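Local coordinates for putative peptidoglycan-binding/hydrolysing protein (Peptoclostridium difficile, PDB 5TV7), which probably binds peptidoglycan, and may hydrolyse it, through two putative peptidoglycan-binding domains, and was crystallised with glutamine hydroxamate bound, at residues Ser140-Tyr143 / Asn144-Ser148. Sequence-based numbering, arbitrary orientation.
Sequences SKTY and NAVVS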
loop_
_atom_site.group_PDB
_atom_site.type_symbol
_atom_site.label_atom_id
_atom_site.label_comp_id
_atom_site.label_asym_id
_atom_site.label_seq_id
_atom_site.Cartn_x
_atom_site.Cartn_y
_atom_site.Cartn_z
ATOM N N SER A 140 8.826 8.657 2.439
ATOM C CA SER A 140 8.792 9.661 1.378
ATOM C C SER A 140 8.046 9.261 0.113
ATOM O O SER A 140 7.343 10.084 -0.461
ATOM C CB SER A 140 10.213 10.083 1.015
ATOM O OG SER A 140 10.837 10.623 2.165
ATOM N N LYS A 141 8.211 8.018 -0.328
ATOM C CA LYS A 141 7.533 7.559 -1.532
ATOM C C LYS A 141 6.034 7.551 -1.368
ATOM O O LYS A 141 5.325 7.922 -2.299
ATOM C CB LYS A 141 8.030 6.190 -1.983
ATOM C CG LYS A 141 9.447 6.245 -2.530
ATOM C CD LYS A 141 9.896 4.933 -3.144
ATOM C CE LYS A 141 9.049 4.548 -4.357
ATOM N NZ LYS A 141 9.633 3.384 -5.093
ATOM N N THR A 142 5.567 7.151 -0.181
ATOM C CA THR A 142 4.142 7.144 0.126
ATOM C C THR A 142 3.634 8.580 0.187
ATOM O O THR A 142 2.560 8.869 -0.320
ATOM C CB THR A 142 3.813 6.425 1.461
ATOM O OG1 THR A 142 4.303 5.073 1.426
ATOM C CG2 THR A 142 2.306 6.388 1.691
ATOM N N TYR A 143 4.406 9.461 0.812
ATOM C CA TYR A 143 4.041 10.868 0.903
ATOM C C TYR A 143 3.863 11.460 -0.488
ATOM O O TYR A 143 2.832 12.060 -0.762
ATOM C CB TYR A 143 5.079 11.667 1.704
ATOM C CG TYR A 143 4.840 13.168 1.691
ATOM C CD1 TYR A 143 3.969 13.763 2.608
ATOM C CD2 TYR A 143 5.459 13.988 0.750
ATOM C CE1 TYR A 143 3.735 15.129 2.599
ATOM C CE2 TYR A 143 5.222 15.359 0.723
ATOM C CZ TYR A 143 4.360 15.927 1.656
ATOM O OH TYR A 143 4.108 17.287 1.661
ATOM N N ASN A 144 4.849 11.254 -1.368
ATOM C CA ASN A 144 4.785 11.794 -2.739
ATOM C C ASN A 144 3.580 11.271 -3.493
ATOM O O ASN A 144 2.918 12.033 -4.194
ATOM C CB ASN A 144 6.055 11.474 -3.530
ATOM C CG ASN A 144 7.304 12.099 -2.926
ATOM O OD1 ASN A 144 7.242 13.083 -2.191
ATOM N ND2 ASN A 144 8.453 11.518 -3.241
ATOM N N ALA A 145 3.279 9.984 -3.316
ATOM C CA ALA A 145 2.154 9.364 -3.982
ATOM C C ALA A 145 0.841 9.961 -3.484
ATOM O O ALA A 145 -0.026 10.295 -4.290
ATOM C CB ALA A 145 2.177 7.860 -3.780
ATOM N N VAL A 146 0.720 10.137 -2.168
ATOM C CA VAL A 146 -0.482 10.699 -1.579
ATOM C C VAL A 146 -0.706 12.131 -2.081
ATOM O O VAL A 146 -1.814 12.474 -2.485
ATOM C CB VAL A 146 -0.436 10.639 -0.043
ATOM C CG1 VAL A 146 -1.581 11.419 0.573
ATOM C CG2 VAL A 146 -0.473 9.185 0.435
ATOM N N VAL A 147 0.336 12.955 -2.076
ATOM C CA VAL A 147 0.235 14.341 -2.599
ATOM C C VAL A 147 -0.203 14.319 -4.069
ATOM O O VAL A 147 -1.118 15.059 -4.452
ATOM C CB VAL A 147 1.569 15.106 -2.428
ATOM C CG1 VAL A 147 1.588 16.428 -3.206
ATOM C CG2 VAL A 147 1.849 15.343 -0.946
ATOM N N SER A 148 0.422 13.454 -4.877
ATOM C CA SER A 148 0.075 13.342 -6.304
ATOM C C SER A 148 -1.374 12.916 -6.505
ATOM O O SER A 148 -2.082 13.456 -7.354
ATOM C CB SER A 148 0.990 12.339 -7.016
ATOM O OG SER A 148 2.317 12.808 -7.056
#
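Ser140 O takes the backbone N-H of Asn144 in a nearly straight hydrogen bond, with Asn144 N 2.9 Å from Ser140 O. The Asn144 side chain folds back over the same carbonyl. Its CG lies beside the backbone N (chi1 -62°) and comes to 3.2 Å from Ser140 O. ND2 is also near that oxygen, but its angle is too poor for a bond. Asn144 OD1 also lies in the plane of the Tyr143 ring, at its edge, 3.6 Å from Tyr143 CD2. The amide and ring planes stand 70° apart. One turn further on, Val147 N bonds to Tyr143 O at 3.0 Å. With CG anti to the backbone N (chi1 173°), the Tyr143 ring leans outward and toward the later turn, where it meets Val147. Val147 CG2 sits over one ring face, 3.9 Å from the centroid of the Tyr143 ring, in a CH-pi contact displaced toward the hydroxyl end.

The backbone bonds and the Tyr143-Val147 contact are i to i+4 pairs in the first turns of helix 140-152, within the second putative peptidoglycan-binding domain. The buried side of the helix carries Thr142, Ala145 and Val146. Val146 N bonds to Thr142 O at 2.9 Å, and the two CG2 methyls touch more loosely, Thr142 CG2 to Val146 CG2 being 4.1 Å. Val146 also packs on Ile161, and its side chain is about 7 Å from the bound glutamine hydroxamate. Ala145 rests on Tyr130 and Val132. Thr142 OG1 is hydrogen-bonded to Gln122 of helix 116-127, while Lys141 NZ forms a salt bridge with Glu43.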